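Local coordinates for antigen MTB48, Mycobacterial protein (Mycobacterium smegmatis, PDB 4WJ1), which is secreted by the ESX-1 type VII system and is probably involved in DNA conjugation in the recipient strain, this chain holding its PE and PPE domains, at residues 35-40 with 222-227; 43-48 with 271-276. All coordinates share one frame; numbering follows the deposited sequence.

Interaction 1 of 2, residues 35-40 with 222-227; sequences KPDELA and DAHDKL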
loop_
_atom_site.group_PDB
_atom_site.type_symbol
_atom_site.label_atom_id
_atom_site.label_comp_id
_atom_site.label_asym_id
_atom_site.label_seq_id
_atom_site.Cartn_x
_atom_site.Cartn_y
_atom_site.Cartn_z
ATOM N N LYS A 35 -15.529 12.213 -1.422
ATOM C CA LYS A 35 -15.243 13.655 -1.582
ATOM C C LYS A 35 -15.957 14.523 -0.558
ATOM O O LYS A 35 -17.125 14.291 -0.290
ATOM C CB LYS A 35 -15.710 14.160 -2.952
ATOM C CG LYS A 35 -14.851 13.821 -4.095
ATOM C CD LYS A 35 -15.697 13.581 -5.327
ATOM C CE LYS A 35 -16.536 14.776 -5.631
ATOM N NZ LYS A 35 -17.165 14.631 -6.974
ATOM N N PRO A 36 -15.287 15.566 -0.047
ATOM C CA PRO A 36 -15.919 16.524 0.872
ATOM C C PRO A 36 -16.937 17.405 0.163
ATOM O O PRO A 36 -17.914 17.804 0.772
ATOM C CB PRO A 36 -14.747 17.369 1.389
ATOM C CG PRO A 36 -13.503 16.711 0.882
ATOM C CD PRO A 36 -13.861 15.852 -0.271
ATOM N N ASP A 37 -16.710 17.697 -1.112
ATOM C CA ASP A 37 -17.586 18.592 -1.862
ATOM C C ASP A 37 -17.379 18.375 -3.352
ATOM O O ASP A 37 -16.554 17.559 -3.752
ATOM C CB ASP A 37 -17.313 20.053 -1.494
ATOM C CG ASP A 37 -15.854 20.455 -1.730
ATOM O OD1 ASP A 37 -15.417 20.468 -2.905
ATOM O OD2 ASP A 37 -15.143 20.760 -0.739
ATOM N N GLU A 38 -18.104 19.128 -4.170
ATOM C CA GLU A 38 -18.107 18.918 -5.619
ATOM C C GLU A 38 -17.254 19.925 -6.389
ATOM O O GLU A 38 -17.369 20.015 -7.604
ATOM C CB GLU A 38 -19.540 18.973 -6.155
ATOM C CG GLU A 38 -20.430 17.863 -5.669
ATOM C CD GLU A 38 -19.991 16.518 -6.195
ATOM O OE1 GLU A 38 -19.709 16.427 -7.406
ATOM O OE2 GLU A 38 -19.916 15.557 -5.402
ATOM N N LEU A 39 -16.418 20.689 -5.693
ATOM C CA LEU A 39 -15.478 21.574 -6.371
ATOM C C LEU A 39 -14.570 20.767 -7.286
ATOM O O LEU A 39 -14.221 19.622 -6.979
ATOM C CB LEU A 39 -14.632 22.356 -5.371
ATOM C CG LEU A 39 -15.370 23.386 -4.540
ATOM C CD1 LEU A 39 -14.461 23.888 -3.432
ATOM C CD2 LEU A 39 -15.832 24.523 -5.437
ATOM N N ALA A 40 -14.183 21.376 -8.404
ATOM C CA ALA A 40 -13.342 20.699 -9.383
ATOM C C ALA A 40 -12.001 20.340 -8.762
ATOM O O ALA A 40 -11.509 19.234 -8.941
ATOM C CB ALA A 40 -13.152 21.567 -10.619
ATOM N N ASP A 222 -6.129 19.375 5.370
ATOM C CA ASP A 222 -5.703 20.649 5.937
ATOM C C ASP A 222 -6.088 21.790 5.011
ATOM O O ASP A 222 -6.602 22.818 5.460
ATOM C CB ASP A 222 -4.198 20.678 6.196
ATOM C CG ASP A 222 -3.792 19.819 7.392
ATOM O OD1 ASP A 222 -4.695 19.299 8.083
ATOM O OD2 ASP A 222 -2.570 19.674 7.647
ATOM N N ALA A 223 -5.848 21.606 3.719
ATOM C CA ALA A 223 -6.170 22.640 2.744
ATOM C C ALA A 223 -7.672 22.867 2.677
ATOM O O ALA A 223 -8.137 23.984 2.469
ATOM C CB ALA A 223 -5.645 22.276 1.390
ATOM N N HIS A 224 -8.430 21.798 2.863
ATOM C CA HIS A 224 -9.863 21.903 2.778
ATOM C C HIS A 224 -10.424 22.626 4.009
ATOM O O HIS A 224 -11.322 23.453 3.885
ATOM C CB HIS A 224 -10.494 20.521 2.627
ATOM C CG HIS A 224 -11.951 20.571 2.321
ATOM N ND1 HIS A 224 -12.918 20.620 3.307
ATOM C CD2 HIS A 224 -12.619 20.621 1.145
ATOM C CE1 HIS A 224 -14.108 20.671 2.750
ATOM N NE2 HIS A 224 -13.960 20.676 1.434
ATOM N N ASP A 225 -9.889 22.287 5.184
ATOM C CA ASP A 225 -10.168 22.998 6.427
ATOM C C ASP A 225 -9.975 24.498 6.240
ATOM O O ASP A 225 -10.845 25.305 6.583
ATOM C CB ASP A 225 -9.256 22.501 7.557
ATOM C CG ASP A 225 -9.705 21.160 8.144
ATOM O OD1 ASP A 225 -10.741 20.610 7.716
ATOM O OD2 ASP A 225 -9.015 20.657 9.051
ATOM N N LYS A 226 -8.828 24.865 5.688
ATOM C CA LYS A 226 -8.503 26.268 5.455
ATOM C C LYS A 226 -9.470 26.892 4.442
ATOM O O LYS A 226 -9.807 28.073 4.541
ATOM C CB LYS A 226 -7.057 26.388 4.979
ATOM C CG LYS A 226 -6.471 27.790 4.964
ATOM C CD LYS A 226 -4.941 27.710 5.008
ATOM C CE LYS A 226 -4.279 28.653 4.002
ATOM N NZ LYS A 226 -2.967 28.102 3.493
ATOM N N LEU A 227 -9.923 26.096 3.478
ATOM C CA LEU A 227 -10.849 26.591 2.471
ATOM C C LEU A 227 -12.177 26.927 3.143
ATOM O O LEU A 227 -12.742 27.998 2.950
ATOM C CB LEU A 227 -11.053 25.560 1.365
ATOM C CG LEU A 227 -12.234 25.881 0.452
ATOM C CD1 LEU A 227 -11.914 27.060 -0.449
ATOM C CD2 LEU A 227 -12.661 24.667 -0.344
#
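H224 points from the helix 222-227 into the loop 35-40, where P36 and D37 receive its imidazole. From CB, the side chain leaves with CG anti to the backbone N (chi1 -171°), which carries the ring off the helix toward the loop. CG stays at the helix end of the ring and ND1 comes no nearer than 4.2 Å to P36 CB, while CD2 lies 3.2 Å from D37 OD2 and CE1 3.6 Å from P36 CB. At the tip, NE2 donates to D37 OD2; histidine suits because it sets an N-H at the end of a flat ring. The 2.5 Å from NE2 to OD2 is shorter than such a bond usually runs, so the exact length is doubtful at this resolution; the N-H...O angle is 148°. Carboxylate and ring are nearly coplanar, 20° apart. Compact, rigid, apolar P36 covers one face of the imidazole, its CB 3.7 Å from the ring centroid in a CH-pi contact displaced toward the NE2 rim. Aspartate is short and has two oxygens for two tasks: OD1 accepts from L39 N at 3.0 Å through its anti lone pair and bonds to T42 OG1. With both engaged, the carboxylate is fixed in rotation and probably favours a protonated imidazole. Beside this pair, the branched apolar ends of L39 and L227 meet tip to tip, CD1 to CD2 at 3.7 Å, near I146. The OD1 to L39 N bond closes an Asx turn before helix 40-96, whose N-cap is L39; a buried His-carboxylate pair thus ties this PE-domain helix to PPE-domain helix 187-230.

Interaction 2 of 2, residues 43-48 with 271-276; sequences ASVYSK and NGSQIQ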
loop_
_atom_site.group_PDB
_atom_site.type_symbol
_atom_site.label_atom_id
_atom_site.label_comp_id
_atom_site.label_asym_id
_atom_site.label_seq_id
_atom_site.Cartn_x
_atom_site.Cartn_y
_atom_site.Cartn_z
ATOM N N ALA A 43 -12.440 17.357 -6.547
ATOM C CA ALA A 43 -12.575 16.109 -7.290
ATOM C C ALA A 43 -11.224 15.640 -7.785
ATOM O O ALA A 43 -10.952 14.441 -7.854
ATOM C CB ALA A 43 -13.523 16.276 -8.470
ATOM N N SER A 44 -10.392 16.601 -8.156
ATOM C CA SER A 44 -9.136 16.280 -8.791
ATOM C C SER A 44 -8.218 15.665 -7.763
ATOM O O SER A 44 -7.717 14.560 -7.964
ATOM C CB SER A 44 -8.501 17.517 -9.407
ATOM O OG SER A 44 -7.159 17.233 -9.767
ATOM N N VAL A 45 -8.013 16.377 -6.656
ATOM C CA VAL A 45 -7.150 15.881 -5.589
ATOM C C VAL A 45 -7.692 14.556 -5.058
ATOM O O VAL A 45 -6.948 13.600 -4.886
ATOM C CB VAL A 45 -7.019 16.898 -4.451
ATOM C CG1 VAL A 45 -6.298 16.284 -3.261
ATOM C CG2 VAL A 45 -6.274 18.125 -4.939
ATOM N N TYR A 46 -8.996 14.493 -4.843
ATOM C CA TYR A 46 -9.632 13.258 -4.398
ATOM C C TYR A 46 -9.346 12.051 -5.293
ATOM O O TYR A 46 -8.986 10.984 -4.811
ATOM C CB TYR A 46 -11.134 13.446 -4.313
ATOM C CG TYR A 46 -11.886 12.179 -4.060
ATOM C CD1 TYR A 46 -11.955 11.630 -2.772
ATOM C CD2 TYR A 46 -12.559 11.540 -5.092
ATOM C CE1 TYR A 46 -12.668 10.466 -2.527
ATOM C CE2 TYR A 46 -13.258 10.371 -4.867
ATOM C CZ TYR A 46 -13.319 9.844 -3.586
ATOM O OH TYR A 46 -14.022 8.685 -3.376
ATOM N N SER A 47 -9.538 12.217 -6.592
ATOM C CA SER A 47 -9.403 11.100 -7.495
ATOM C C SER A 47 -7.941 10.648 -7.531
ATOM O O SER A 47 -7.655 9.473 -7.778
ATOM C CB SER A 47 -9.901 11.467 -8.890
ATOM O OG SER A 47 -9.091 12.478 -9.449
ATOM N N LYS A 48 -7.024 11.576 -7.260
ATOM C CA LYS A 48 -5.600 11.235 -7.172
ATOM C C LYS A 48 -5.342 10.354 -5.964
ATOM O O LYS A 48 -4.733 9.293 -6.083
ATOM C CB LYS A 48 -4.733 12.497 -7.102
ATOM C CG LYS A 48 -4.730 13.278 -8.406
ATOM C CD LYS A 48 -3.736 14.422 -8.422
ATOM C CE LYS A 48 -3.783 15.136 -9.769
ATOM N NZ LYS A 48 -2.769 16.216 -9.880
ATOM N N ASN A 271 -3.679 25.572 -4.901
ATOM C CA ASN A 271 -2.255 25.445 -4.595
ATOM C C ASN A 271 -1.966 24.513 -3.431
ATOM O O ASN A 271 -1.183 23.576 -3.556
ATOM C CB ASN A 271 -1.650 26.811 -4.297
ATOM C CG ASN A 271 -1.690 27.731 -5.491
ATOM O OD1 ASN A 271 -1.852 27.280 -6.627
ATOM N ND2 ASN A 271 -1.545 29.031 -5.247
ATOM N N GLY A 272 -2.615 24.769 -2.303
ATOM C CA GLY A 272 -2.288 24.095 -1.061
ATOM C C GLY A 272 -2.625 22.626 -1.028
ATOM O O GLY A 272 -2.073 21.880 -0.221
ATOM N N SER A 273 -3.529 22.198 -1.901
ATOM C CA SER A 273 -3.957 20.806 -1.882
ATOM C C SER A 273 -3.241 19.973 -2.931
ATOM O O SER A 273 -3.614 18.827 -3.152
ATOM C CB SER A 273 -5.470 20.700 -2.092
ATOM O OG SER A 273 -5.822 21.060 -3.419
ATOM N N GLN A 274 -2.237 20.545 -3.591
ATOM C CA GLN A 274 -1.444 19.786 -4.558
ATOM C C GLN A 274 -0.746 18.629 -3.870
ATOM O O GLN A 274 -0.083 18.813 -2.852
ATOM C CB GLN A 274 -0.402 20.668 -5.241
ATOM C CG GLN A 274 -0.926 21.492 -6.393
ATOM C CD GLN A 274 0.139 22.403 -6.960
ATOM O OE1 GLN A 274 0.125 23.611 -6.718
ATOM N NE2 GLN A 274 1.079 21.829 -7.719
ATOM N N ILE A 275 -0.897 17.435 -4.429
ATOM C CA ILE A 275 -0.294 16.240 -3.858
ATOM C C ILE A 275 0.515 15.496 -4.905
ATOM O O ILE A 275 0.343 15.716 -6.107
ATOM C CB ILE A 275 -1.353 15.302 -3.305
ATOM C CG1 ILE A 275 -2.297 14.894 -4.435
ATOM C CG2 ILE A 275 -2.114 15.971 -2.190
ATOM C CD1 ILE A 275 -3.313 13.887 -4.017
ATOM N N GLN A 276 1.398 14.612 -4.460
ATOM C CA GLN A 276 2.207 13.861 -5.406
ATOM C C GLN A 276 1.772 12.400 -5.470
ATOM O O GLN A 276 1.280 11.835 -4.486
ATOM C CB GLN A 276 3.693 13.963 -5.065
ATOM C CG GLN A 276 4.015 14.243 -3.606
ATOM C CD GLN A 276 5.502 14.517 -3.385
ATOM O OE1 GLN A 276 6.042 15.512 -3.882
ATOM N NE2 GLN A 276 6.171 13.628 -2.645
HETATM O O HOH W 1 -0.607 14.207 -8.030
HETATM O O HOH W 2 -2.634 17.524 -6.969
#
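V45 faces S273 and I275 from the helix 43-48, and its two methyl branches divide the work. CG2 lies 3.3 Å from both S273 O and S273 OG, whereas CG1, anti to the backbone N (chi1 171°), approaches I275 CD1 at 3.9 Å. The V45 and I275 side chains meet at a slant. I275 CD1 lodges in the helix surface, 3.7 Å from V45 O and equally far from K48 CB. Small, branched valine suits a place where the backbones come close, and the longer isoleucine reaches past V45 to the CB of K48, one helical turn on from V45. S273, just past the end of helix 248-272, gives its hydroxyl to Y269 O, so it is already bonded where the V45 methyl rests. K48 joins two chemistries: its CB packs on I275, while the extended chain carries NZ to two waters. One water accepts from both NZ and I275 N, the latter at 3.1 Å; the other donates to I275 O at 2.6 Å but is held only weakly by NZ. With no direct hydrogen bond, cohesion rests on van der Waals contact, methyl against methyl and methyl against oxygen, with water carrying the lysine's polar reach to the I275 backbone.

Overall arrangement
Interactions 1 and 2 sit side by side, their centres about 10 Å apart, on the same side of the chain's centre. Both join the PE to the PPE region: the loop 35-40 runs directly into the helix bearing 43-48, and the partners lie on helix 187-230 and at the end of helix 248-272. They touch at several points, chiefly two: K35 CG packs 3.4 Å from Y46 CD2, and A223 CB lies 3.8 Å from S273 CB, so the two PPE segments also meet each other. Interaction 1 is the more buried, with a direct side-chain hydrogen bond; interaction 2 is partly buried and partly water-mediated. Together they fasten one end of helix 40-96 into the elongated helical bundle.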